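Local structure of transcriptional regulator (Streptococcus thermophilus LMD-9, 5JUF) at residues Y78-F88 with K100-Y108. The protein probably acts as a peptide-responsive transcriptional activator of the RNPP family that switches on competence genes through the ComRS cell-to-cell communication system. Sequence-based numbering, arbitrary orientation.
Sequences YYEMKNRLIKF and KLTLIEEVY. With SO4 (sulfate ion), chain B.
Leu85 packs on Ile104 and Leu103 where helices 78-86 and 100-108 run antiparallel in the tetratricopeptide-type region of this regulator; the axes approach to 10.1 Å with 165° between their directions, as expected of a helical hairpin. A chi1 of 71° sets Leu85 CG astride its own backbone, flanked by N and C, and from there both methyls lie against Ile104, Leu85 CD2 being 4.0 Å from Ile104 CG1, the two side chains crossing at about a right angle. Leu85 CB meets Leu103 CD1, and Leu85 CD2 also reaches Val107 CG2. Val107 divides its branches between two further neighbours. Its CG1 comes obliquely to the Tyr78 ring, 3.4 Å from Tyr78 CD1, whereas CG2 packs on Met81, touching both CB and CE. The Tyr78 hydroxyl lies beyond this apolar contact and is hydrogen-bonded to Glu119. A bend at chi3 of Met81 turns CE onto Val107 CG2 and the Glu106 carboxylate, 3.3 Å from Glu106 OE2. On the exposed margin, Leu103 CD2 comes obliquely to the Arg84 guanidinium, 3.2 Å from Arg84 NH1; the oppositely charged Glu106 carboxylate is close but not in contact, Arg84 NH1 to Glu106 OE1 being 4.7 Å.

Where helix 78-86 ends, Lys100 supplies both apolar and polar contacts. It runs extended alongside Phe88 in the opposite direction, its CB meeting the ring edge near the plane, 3.8 Å from Phe88 CD2. This path delivers NZ to the backbone where helix gives way to loop. A water bridges NZ to Ile86 O, and a sulfate, probably from the crystallisation liquor and also bound by Thr90, accepts a bond from NZ through O3. Lys100 NZ donates a hydrogen bond to Phe88 O in the loop, at 2.9 Å, with a C=O...N angle of 149° and the nitrogen tilted out of the carbonyl plane.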
loop_
_atom_site.group_PDB
_atom_site.type_symbol
_atom_site.label_atom_id
_atom_site.label_comp_id
_atom_site.label_asym_id
_atom_site.label_seq_id
_atom_site.Cartn_x
_atom_site.Cartn_y
_atom_site.Cartn_z
ATOM N N TYR A 78 -9.308 14.420 7.782
ATOM C CA TYR A 78 -9.126 13.001 7.468
ATOM C C TYR A 78 -7.717 12.730 6.968
ATOM O O TYR A 78 -7.050 11.792 7.422
ATOM C CB TYR A 78 -10.117 12.529 6.410
ATOM C CG TYR A 78 -9.702 11.176 5.858
ATOM C CD1 TYR A 78 -9.794 10.036 6.644
ATOM C CD2 TYR A 78 -9.176 11.048 4.574
ATOM C CE1 TYR A 78 -9.397 8.789 6.165
ATOM C CE2 TYR A 78 -8.779 9.809 4.074
ATOM C CZ TYR A 78 -8.889 8.680 4.890
ATOM O OH TYR A 78 -8.507 7.442 4.428
ATOM N N TYR A 79 -7.266 13.524 5.995
ATOM C CA TYR A 79 -5.947 13.312 5.412
ATOM C C TYR A 79 -4.854 13.594 6.426
ATOM O O TYR A 79 -3.852 12.870 6.478
ATOM C CB TYR A 79 -5.780 14.184 4.172
ATOM C CG TYR A 79 -6.665 13.755 3.020
ATOM C CD1 TYR A 79 -6.465 12.535 2.387
ATOM C CD2 TYR A 79 -7.698 14.566 2.568
ATOM C CE1 TYR A 79 -7.272 12.129 1.339
ATOM C CE2 TYR A 79 -8.508 14.172 1.514
ATOM C CZ TYR A 79 -8.284 12.959 0.904
ATOM O OH TYR A 79 -9.069 12.568 -0.138
ATOM N N GLU A 80 -5.039 14.638 7.242
ATOM C CA GLU A 80 -4.136 14.906 8.362
ATOM C C GLU A 80 -3.968 13.671 9.247
ATOM O O GLU A 80 -2.842 13.266 9.561
ATOM C CB GLU A 80 -4.662 16.099 9.175
ATOM C CG GLU A 80 -3.855 16.415 10.428
ATOM C CD GLU A 80 -4.399 17.614 11.213
ATOM O OE1 GLU A 80 -5.437 18.199 10.812
ATOM O OE2 GLU A 80 -3.775 17.975 12.233
ATOM N N MET A 81 -5.076 13.027 9.626
ATOM C CA MET A 81 -4.969 11.864 10.509
ATOM C C MET A 81 -4.406 10.652 9.766
ATOM O O MET A 81 -3.620 9.885 10.328
ATOM C CB MET A 81 -6.332 11.540 11.132
ATOM C CG MET A 81 -6.881 12.657 12.045
ATOM S SD MET A 81 -8.631 12.467 12.515
ATOM C CE MET A 81 -8.550 11.192 13.776
ATOM N N LYS A 82 -4.793 10.464 8.505
ATOM C CA LYS A 82 -4.245 9.350 7.730
ATOM C C LYS A 82 -2.740 9.511 7.561
ATOM O O LYS A 82 -1.974 8.562 7.773
ATOM C CB LYS A 82 -4.938 9.260 6.369
ATOM C CG LYS A 82 -4.448 8.137 5.430
ATOM C CD LYS A 82 -5.060 8.350 4.041
ATOM C CE LYS A 82 -4.642 7.295 3.013
ATOM N NZ LYS A 82 -5.005 7.750 1.622
ATOM N N ASN A 83 -2.298 10.716 7.196
ATOM C CA ASN A 83 -0.862 10.977 7.078
ATOM C C ASN A 83 -0.141 10.749 8.400
ATOM O O ASN A 83 0.925 10.117 8.438
ATOM C CB ASN A 83 -0.619 12.404 6.583
ATOM C CG ASN A 83 -1.045 12.594 5.145
ATOM O OD1 ASN A 83 -1.306 11.628 4.436
ATOM N ND2 ASN A 83 -1.120 13.836 4.705
ATOM N N ARG A 84 -0.701 11.264 9.498
ATOM C CA ARG A 84 -0.070 11.059 10.798
ATOM C C ARG A 84 0.117 9.577 11.099
ATOM O O ARG A 84 1.162 9.170 11.618
ATOM C CB ARG A 84 -0.885 11.715 11.909
ATOM C CG ARG A 84 -0.353 11.399 13.302
ATOM C CD ARG A 84 -0.930 12.337 14.349
ATOM N NE ARG A 84 -2.135 11.820 14.997
ATOM C CZ ARG A 84 -2.155 11.273 16.209
ATOM N NH1 ARG A 84 -3.300 10.847 16.728
ATOM N NH2 ARG A 84 -1.031 11.157 16.907
ATOM N N LEU A 85 -0.875 8.747 10.779
ATOM C CA LEU A 85 -0.736 7.353 11.180
ATOM C C LEU A 85 0.188 6.578 10.239
ATOM O O LEU A 85 0.838 5.617 10.668
ATOM C CB LEU A 85 -2.118 6.698 11.298
ATOM C CG LEU A 85 -2.987 6.371 10.089
ATOM C CD1 LEU A 85 -2.513 5.089 9.397
ATOM C CD2 LEU A 85 -4.437 6.228 10.538
ATOM N N ILE A 86 0.284 6.979 8.971
ATOM C CA ILE A 86 1.283 6.368 8.097
ATOM C C ILE A 86 2.693 6.735 8.551
ATOM O O ILE A 86 3.607 5.900 8.519
ATOM C CB ILE A 86 1.023 6.757 6.630
ATOM C CG1 ILE A 86 -0.218 6.015 6.126
ATOM C CG2 ILE A 86 2.247 6.425 5.753
ATOM C CD1 ILE A 86 -0.797 6.536 4.853
ATOM N N LYS A 87 2.892 7.970 9.012
ATOM C CA LYS A 87 4.200 8.373 9.508
ATOM C C LYS A 87 4.450 7.917 10.940
ATOM O O LYS A 87 5.492 8.261 11.500
ATOM C CB LYS A 87 4.370 9.894 9.396
ATOM C CG LYS A 87 4.136 10.426 7.975
ATOM C CD LYS A 87 4.545 11.877 7.826
ATOM C CE LYS A 87 3.553 12.814 8.490
ATOM N NZ LYS A 87 3.865 14.255 8.184
ATOM N N PHE A 88 3.528 7.161 11.541
ATOM C CA PHE A 88 3.708 6.657 12.896
ATOM C C PHE A 88 4.399 5.292 12.854
ATOM O O PHE A 88 3.760 4.283 12.538
ATOM C CB PHE A 88 2.367 6.551 13.622
ATOM C CG PHE A 88 2.493 6.088 15.057
ATOM C CD1 PHE A 88 2.972 6.940 16.037
ATOM C CD2 PHE A 88 2.153 4.800 15.415
ATOM C CE1 PHE A 88 3.095 6.511 17.359
ATOM C CE2 PHE A 88 2.273 4.369 16.729
ATOM C CZ PHE A 88 2.740 5.224 17.697
ATOM N N LYS A 100 -1.244 2.205 16.901
ATOM C CA LYS A 100 -1.479 2.510 15.494
ATOM C C LYS A 100 -2.794 1.917 15.013
ATOM O O LYS A 100 -3.537 2.561 14.255
ATOM C CB LYS A 100 -0.317 1.984 14.653
ATOM C CG LYS A 100 -0.323 2.421 13.200
ATOM C CD LYS A 100 1.063 2.210 12.582
ATOM C CE LYS A 100 1.021 2.478 11.087
ATOM N NZ LYS A 100 2.372 2.776 10.536
ATOM N N LEU A 101 -3.087 0.681 15.420
ATOM C CA LEU A 101 -4.383 0.079 15.107
ATOM C C LEU A 101 -5.532 0.895 15.699
ATOM O O LEU A 101 -6.587 1.046 15.072
ATOM C CB LEU A 101 -4.419 -1.360 15.629
ATOM C CG LEU A 101 -3.555 -2.372 14.863
ATOM C CD1 LEU A 101 -3.328 -3.612 15.716
ATOM C CD2 LEU A 101 -4.240 -2.737 13.550
ATOM N N THR A 102 -5.355 1.407 16.918
ATOM C CA THR A 102 -6.377 2.269 17.507
ATOM C C THR A 102 -6.604 3.522 16.664
ATOM O O THR A 102 -7.754 3.913 16.428
ATOM C CB THR A 102 -5.987 2.630 18.942
ATOM O OG1 THR A 102 -5.997 1.436 19.738
ATOM C CG2 THR A 102 -6.980 3.628 19.538
ATOM N N LEU A 103 -5.521 4.148 16.174
ATOM C CA LEU A 103 -5.648 5.317 15.301
ATOM C C LEU A 103 -6.406 4.989 14.023
ATOM O O LEU A 103 -7.191 5.807 13.531
ATOM C CB LEU A 103 -4.269 5.867 14.923
ATOM C CG LEU A 103 -3.386 6.489 16.008
ATOM C CD1 LEU A 103 -1.972 6.733 15.472
ATOM C CD2 LEU A 103 -4.015 7.779 16.507
ATOM N N ILE A 104 -6.137 3.823 13.438
ATOM C CA ILE A 104 -6.792 3.446 12.189
ATOM C C ILE A 104 -8.299 3.344 12.394
ATOM O O ILE A 104 -9.092 3.849 11.590
ATOM C CB ILE A 104 -6.204 2.125 11.658
ATOM C CG1 ILE A 104 -4.762 2.329 11.202
ATOM C CG2 ILE A 104 -7.068 1.558 10.522
ATOM C CD1 ILE A 104 -3.992 0.995 11.033
ATOM N N GLU A 105 -8.712 2.673 13.466
ATOM C CA GLU A 105 -10.134 2.514 13.743
ATOM C C GLU A 105 -10.790 3.853 14.064
ATOM O O GLU A 105 -11.953 4.076 13.713
ATOM C CB GLU A 105 -10.331 1.536 14.904
ATOM C CG GLU A 105 -9.830 0.129 14.608
ATOM C CD GLU A 105 -9.639 -0.703 15.867
ATOM O OE1 GLU A 105 -10.060 -0.250 16.959
ATOM O OE2 GLU A 105 -9.074 -1.819 15.760
ATOM N N GLU A 106 -10.064 4.739 14.756
ATOM C CA GLU A 106 -10.574 6.074 15.063
ATOM C C GLU A 106 -10.921 6.830 13.787
ATOM O O GLU A 106 -12.024 7.373 13.647
ATOM C CB GLU A 106 -9.536 6.854 15.886
ATOM C CG GLU A 106 -9.840 8.358 16.002
ATOM C CD GLU A 106 -8.671 9.212 16.515
ATOM O OE1 GLU A 106 -7.503 8.768 16.454
ATOM O OE2 GLU A 106 -8.934 10.348 16.973
ATOM N N VAL A 107 -10.006 6.835 12.822
ATOM C CA VAL A 107 -10.243 7.583 11.594
ATOM C C VAL A 107 -11.328 6.917 10.765
ATOM O O VAL A 107 -12.181 7.591 10.173
ATOM C CB VAL A 107 -8.930 7.721 10.806
ATOM C CG1 VAL A 107 -9.128 8.624 9.627
ATOM C CG2 VAL A 107 -7.862 8.277 11.702
ATOM N N TYR A 108 -11.293 5.584 10.694
ATOM C CA TYR A 108 -12.278 4.817 9.933
ATOM C C TYR A 108 -13.694 5.124 10.406
ATOM O O TYR A 108 -14.584 5.408 9.597
ATOM C CB TYR A 108 -11.967 3.327 10.085
ATOM C CG TYR A 108 -12.772 2.369 9.217
ATOM C CD1 TYR A 108 -14.049 1.987 9.578
ATOM C CD2 TYR A 108 -12.223 1.816 8.069
ATOM C CE1 TYR A 108 -14.780 1.099 8.814
ATOM C CE2 TYR A 108 -12.946 0.918 7.290
ATOM C CZ TYR A 108 -14.232 0.578 7.670
ATOM O OH TYR A 108 -14.958 -0.306 6.912
HETATM S S SO4 B . 5.110 0.144 10.504
HETATM O O1 SO4 B . 5.678 -0.870 11.390
HETATM O O2 SO4 B . 5.561 -0.123 9.142
HETATM O O3 SO4 B . 3.650 0.101 10.570
HETATM O O4 SO4 B . 5.570 1.468 10.925
HETATM O O HOH W 1 2.922 3.331 7.892
#